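Local atomic coordinates of lectin 2 (Agrocybe aegerita, PDB entry 4TQJ), a protein that recognises carbohydrates as a beta-propeller lectin, binding specifically N-acetylglucosamine at the non-reducing terminus of glycans. Residues F24-V29 / F47-G52; V60-D65 / R118-I123. The protein carries 1 engineered substitution. One frame throughout, in Å; residues are numbered along the deposited sequence.

Contact 1 of 2, residues F24-V29 / F47-G52; sequences FGLDGV and FAQNAG
Phe24 turns the edge of its ring to Phe47, with CD1 lying 3.7 Å from Phe47 CB and the same rim also running up to the Phe47 carbonyl oxygen. Val29 reaches that methylene too, through CG2 at 3.8 Å from Phe47 CB; with CG1 anti to the backbone N (chi1 -174°), CG2 is the branch that lies beside the N and makes this contact. Ala48 comes next, its methyl pressed into the tight turn of the hairpin: CB is 3.2 Å from Gly25 O and 3.1 Å from Gly28 N. That turn is closed by a bond from Gly25 N to Gly28 O, and Gly28 adopts a backbone conformation suited to glycine (phi 140°). Across the contact, Ala48 to Ala51 form a type I turn, and Phe47 and Ala48 both face Ala51 in a G1 beta bulge. The two turns are joined by Asn50 N, which donates to Leu26 O at 2.7 Å, in the carbonyl plane. A water bridges Gly25 O (2.8 Å) and Gln49 N (2.9 Å), while Leu26 CD2 rests alongside Gln49 CB. The hairpin links strands 20-25 and 28-32 of one propeller blade; Ile74 of strand 73-77, in the next blade, touches Phe24, Val29 and Phe47, and Phe24 also packs on Val395 and Trp397 of strand 395-399.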
loop_
_atom_site.group_PDB
_atom_site.type_symbol
_atom_site.label_atom_id
_atom_site.label_comp_id
_atom_site.label_asym_id
_atom_site.label_seq_id
_atom_site.Cartn_x
_atom_site.Cartn_y
_atom_site.Cartn_z
ATOM N N PHE A 24 -0.861 9.800 17.286
ATOM C CA PHE A 24 0.042 9.844 18.423
ATOM C C PHE A 24 -0.824 9.899 19.671
ATOM O O PHE A 24 -1.190 10.971 20.135
ATOM C CB PHE A 24 0.972 11.048 18.342
ATOM C CG PHE A 24 1.929 10.982 17.187
ATOM C CD1 PHE A 24 3.198 10.432 17.349
ATOM C CD2 PHE A 24 1.546 11.428 15.934
ATOM C CE1 PHE A 24 4.084 10.361 16.279
ATOM C CE2 PHE A 24 2.415 11.362 14.861
ATOM C CZ PHE A 24 3.686 10.827 15.028
ATOM N N GLY A 25 -1.185 8.726 20.180
ATOM C CA GLY A 25 -2.101 8.630 21.300
ATOM C C GLY A 25 -1.372 8.839 22.613
ATOM O O GLY A 25 -0.178 9.160 22.628
ATOM N N LEU A 26 -2.084 8.650 23.721
ATOM C CA LEU A 26 -1.508 8.875 25.043
ATOM C C LEU A 26 -0.412 7.864 25.382
ATOM O O LEU A 26 0.531 8.185 26.096
ATOM C CB LEU A 26 -2.605 8.812 26.104
ATOM C CG LEU A 26 -3.699 9.865 25.963
ATOM C CD1 LEU A 26 -4.858 9.578 26.942
ATOM C CD2 LEU A 26 -3.115 11.277 26.147
ATOM N N ASP A 27 -0.539 6.645 24.864
ATOM C CA ASP A 27 0.368 5.568 25.251
ATOM C C ASP A 27 1.310 5.158 24.124
ATOM O O ASP A 27 2.054 4.177 24.242
ATOM C CB ASP A 27 -0.416 4.348 25.748
ATOM C CG ASP A 27 -1.369 4.679 26.902
ATOM O OD1 ASP A 27 -1.057 5.544 27.747
ATOM O OD2 ASP A 27 -2.436 4.045 26.968
ATOM N N GLY A 28 1.281 5.907 23.030
ATOM C CA GLY A 28 2.174 5.629 21.922
ATOM C C GLY A 28 1.493 5.805 20.586
ATOM O O GLY A 28 0.336 6.209 20.516
ATOM N N VAL A 29 2.220 5.480 19.531
ATOM C CA VAL A 29 1.748 5.646 18.166
ATOM C C VAL A 29 0.775 4.532 17.787
ATOM O O VAL A 29 1.119 3.349 17.811
ATOM C CB VAL A 29 2.938 5.635 17.197
ATOM C CG1 VAL A 29 2.490 5.949 15.769
ATOM C CG2 VAL A 29 4.001 6.619 17.668
ATOM N N PHE A 47 6.864 8.572 21.597
ATOM C CA PHE A 47 6.236 9.688 20.892
ATOM C C PHE A 47 4.873 10.056 21.476
ATOM O O PHE A 47 3.995 10.517 20.757
ATOM C CB PHE A 47 6.048 9.341 19.417
ATOM C CG PHE A 47 7.326 9.066 18.695
ATOM C CD1 PHE A 47 8.178 10.105 18.353
ATOM C CD2 PHE A 47 7.673 7.769 18.338
ATOM C CE1 PHE A 47 9.363 9.856 17.668
ATOM C CE2 PHE A 47 8.853 7.515 17.662
ATOM C CZ PHE A 47 9.697 8.560 17.325
ATOM N N ALA A 48 4.701 9.873 22.779
ATOM C CA ALA A 48 3.380 9.990 23.381
ATOM C C ALA A 48 3.369 10.762 24.705
ATOM O O ALA A 48 4.396 10.883 25.379
ATOM C CB ALA A 48 2.779 8.600 23.572
ATOM N N GLN A 49 2.192 11.274 25.063
ATOM C CA GLN A 49 1.981 11.993 26.314
ATOM C C GLN A 49 2.476 11.165 27.497
ATOM O O GLN A 49 3.133 11.677 28.404
ATOM C CB GLN A 49 0.484 12.276 26.505
ATOM C CG GLN A 49 0.147 13.081 27.752
ATOM C CD GLN A 49 0.480 14.553 27.601
ATOM O OE1 GLN A 49 0.745 15.031 26.500
ATOM N NE2 GLN A 49 0.457 15.281 28.709
ATOM N N ASN A 50 2.155 9.876 27.478
ATOM C CA ASN A 50 2.514 8.987 28.578
ATOM C C ASN A 50 3.532 7.922 28.197
ATOM O O ASN A 50 3.637 6.896 28.863
ATOM C CB ASN A 50 1.260 8.352 29.178
ATOM C CG ASN A 50 0.269 9.387 29.650
ATOM O OD1 ASN A 50 0.657 10.415 30.205
ATOM N ND2 ASN A 50 -1.021 9.135 29.419
ATOM N N ALA A 51 4.286 8.179 27.133
ATOM C CA ALA A 51 5.422 7.344 26.767
ATOM C C ALA A 51 6.498 8.173 26.074
ATOM O O ALA A 51 6.419 8.412 24.874
ATOM C CB ALA A 51 4.975 6.199 25.876
ATOM N N GLY A 52 7.492 8.625 26.834
ATOM C CA GLY A 52 8.588 9.402 26.282
ATOM C C GLY A 52 8.487 10.869 26.648
ATOM O O GLY A 52 9.368 11.661 26.323
HETATM O O HOH W 1 0.440 11.917 22.812
HETATM O O HOH W 2 1.905 4.318 28.737
#

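Contact 2 of 2, residues V60-D65 / R118-I123; sequences VRLIAD and RYLADI
Val60, Leu62 and Ala64 face Arg118 and Leu120 across the seam between two blades of a beta-propeller. Strands 60-64 and 118-121 are the first strands of their four-stranded antiparallel sheets, and they run almost parallel, their axes 7.9 Å apart at 10°. At that spacing side chains fill the gap, and within the strands each backbone pairs in its own sheet: Leu62 with Val75, Tyr119 with Ile132. Asp65, beyond the end of strand 60-64, bonds to the backbone of Ala129. The apolar contacts centre on Leu120. Its CB meets Ala64 CB at 3.8 Å, and its CD1 lies 4.0 Å from Leu62 CB, so the one side chain bears on two alternate residues of the opposite strand. Val75 and Ile131, from the second strands of the two blades, pack against Leu120 as well. A methyl also approaches the backbone, Leu62 CD1 standing 3.9 Å from Arg118 O. The polar part of the contact is carried by the Arg118 guanidinium, whose NH1 is hydrogen-bonded to Phe104 O. The arginine chain bends at chi3 (-69°), which sets NE off the line of the preceding carbons, and Val60 CG2 covers one face of the guanidinium, 3.6 Å from NH2.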
loop_
_atom_site.group_PDB
_atom_site.type_symbol
_atom_site.label_atom_id
_atom_site.label_comp_id
_atom_site.label_asym_id
_atom_site.label_seq_id
_atom_site.Cartn_x
_atom_site.Cartn_y
_atom_site.Cartn_z
ATOM N N VAL A 60 7.133 18.296 17.972
ATOM C CA VAL A 60 6.499 18.149 16.672
ATOM C C VAL A 60 6.540 16.674 16.288
ATOM O O VAL A 60 7.605 16.034 16.346
ATOM C CB VAL A 60 7.236 19.016 15.612
ATOM C CG1 VAL A 60 6.710 18.755 14.213
ATOM C CG2 VAL A 60 7.090 20.481 15.962
ATOM N N ARG A 61 5.388 16.122 15.911
ATOM C CA ARG A 61 5.316 14.703 15.552
ATOM C C ARG A 61 4.663 14.473 14.186
ATOM O O ARG A 61 3.507 14.857 13.968
ATOM C CB ARG A 61 4.585 13.928 16.654
ATOM C CG ARG A 61 5.441 13.716 17.904
ATOM C CD ARG A 61 4.604 13.285 19.101
ATOM N NE ARG A 61 3.848 14.403 19.674
ATOM C CZ ARG A 61 3.009 14.288 20.696
ATOM N NH1 ARG A 61 2.821 13.100 21.262
ATOM N NH2 ARG A 61 2.357 15.354 21.146
ATOM N N LEU A 62 5.409 13.840 13.275
ATOM C CA LEU A 62 5.005 13.734 11.878
ATOM C C LEU A 62 5.257 12.340 11.299
ATOM O O LEU A 62 5.742 11.456 11.998
ATOM C CB LEU A 62 5.746 14.784 11.039
ATOM C CG LEU A 62 5.569 16.265 11.436
ATOM C CD1 LEU A 62 6.589 17.139 10.726
ATOM C CD2 LEU A 62 4.149 16.761 11.181
ATOM N N ILE A 63 4.904 12.160 10.026
ATOM C CA ILE A 63 5.205 10.948 9.269
ATOM C C ILE A 63 5.865 11.358 7.967
ATOM O O ILE A 63 5.360 12.237 7.265
ATOM C CB ILE A 63 3.937 10.167 8.889
ATOM C CG1 ILE A 63 3.182 9.719 10.131
ATOM C CG2 ILE A 63 4.298 8.950 8.038
ATOM C CD1 ILE A 63 3.607 8.345 10.599
ATOM N N ALA A 64 7.005 10.756 7.648
ATOM C CA ALA A 64 7.624 10.982 6.346
ATOM C C ALA A 64 8.551 9.838 5.971
ATOM O O ALA A 64 8.989 9.073 6.832
ATOM C CB ALA A 64 8.372 12.311 6.329
ATOM N N ASP A 65 8.845 9.717 4.686
ATOM C CA ASP A 65 9.770 8.691 4.237
ATOM C C ASP A 65 11.186 9.227 4.385
ATOM O O ASP A 65 11.662 9.996 3.546
ATOM C CB ASP A 65 9.490 8.282 2.785
ATOM C CG ASP A 65 10.402 7.147 2.315
ATOM O OD1 ASP A 65 11.177 6.647 3.143
ATOM O OD2 ASP A 65 10.337 6.752 1.134
ATOM N N ARG A 118 8.563 23.435 11.697
ATOM C CA ARG A 118 9.440 22.358 11.264
ATOM C C ARG A 118 8.675 21.399 10.364
ATOM O O ARG A 118 7.628 20.895 10.746
ATOM C CB ARG A 118 10.037 21.628 12.477
ATOM C CG ARG A 118 11.224 22.375 13.096
ATOM C CD ARG A 118 11.485 21.997 14.563
ATOM N NE ARG A 118 10.438 22.477 15.460
ATOM C CZ ARG A 118 10.409 22.241 16.770
ATOM N NH1 ARG A 118 11.382 21.550 17.340
ATOM N NH2 ARG A 118 9.414 22.710 17.516
ATOM N N TYR A 119 9.208 21.165 9.170
ATOM C CA TYR A 119 8.576 20.312 8.162
ATOM C C TYR A 119 9.544 19.237 7.706
ATOM O O TYR A 119 10.757 19.364 7.882
ATOM C CB TYR A 119 8.229 21.124 6.918
ATOM C CG TYR A 119 7.177 22.204 7.072
ATOM C CD1 TYR A 119 6.061 22.025 7.875
ATOM C CD2 TYR A 119 7.292 23.398 6.372
ATOM C CE1 TYR A 119 5.093 23.031 7.992
ATOM C CE2 TYR A 119 6.337 24.391 6.477
ATOM C CZ TYR A 119 5.247 24.211 7.288
ATOM O OH TYR A 119 4.292 25.204 7.368
ATOM N N LEU A 120 9.002 18.194 7.093
ATOM C CA LEU A 120 9.800 17.175 6.418
ATOM C C LEU A 120 9.388 17.133 4.960
ATOM O O LEU A 120 8.206 16.997 4.654
ATOM C CB LEU A 120 9.559 15.807 7.051
ATOM C CG LEU A 120 9.988 15.738 8.512
ATOM C CD1 LEU A 120 9.277 14.603 9.254
ATOM C CD2 LEU A 120 11.503 15.634 8.614
ATOM N N ALA A 121 10.360 17.246 4.062
ATOM C CA ALA A 121 10.056 17.358 2.638
ATOM C C ALA A 121 11.245 16.974 1.756
ATOM O O ALA A 121 12.391 17.276 2.073
ATOM C CB ALA A 121 9.601 18.785 2.314
ATOM N N ASP A 122 10.948 16.321 0.641
ATOM C CA ASP A 122 11.954 15.944 -0.348
ATOM C C ASP A 122 12.243 17.124 -1.263
ATOM O O ASP A 122 11.888 17.114 -2.434
ATOM C CB ASP A 122 11.447 14.758 -1.161
ATOM C CG ASP A 122 12.476 14.231 -2.153
ATOM O OD1 ASP A 122 13.656 14.648 -2.100
ATOM O OD2 ASP A 122 12.087 13.382 -2.979
ATOM N N ILE A 123 12.880 18.151 -0.716
ATOM C CA ILE A 123 13.107 19.385 -1.461
ATOM C C ILE A 123 14.144 19.229 -2.571
ATOM O O ILE A 123 14.249 20.087 -3.448
ATOM C CB ILE A 123 13.506 20.532 -0.530
ATOM C CG1 ILE A 123 14.575 20.074 0.445
ATOM C CG2 ILE A 123 12.300 21.019 0.284
ATOM C CD1 ILE A 123 14.828 21.079 1.529
#

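How the contacts relate
The contacts follow each other along the chain, with centres about 19 Å apart. Contact 1 lies toward the outside of the propeller and contact 2 nearer its middle, about 11 Å between its centre and that of the chain. Strand 60-64 connects them: the side that bears Arg61 turns away from residues 118-123 and meets contact 1, where Arg61 NH1 probably hydrogen-bonds Phe47 O at 2.9 Å and Arg61 CB touches Phe24 CZ. Three successive blades are thereby joined side to side. The first combines strands 20-25, 28-32 and 41-44 with the C-terminal strand 395-399, the Velcro-like closure found in many propellers, in which strands from both ends of the chain complete one blade.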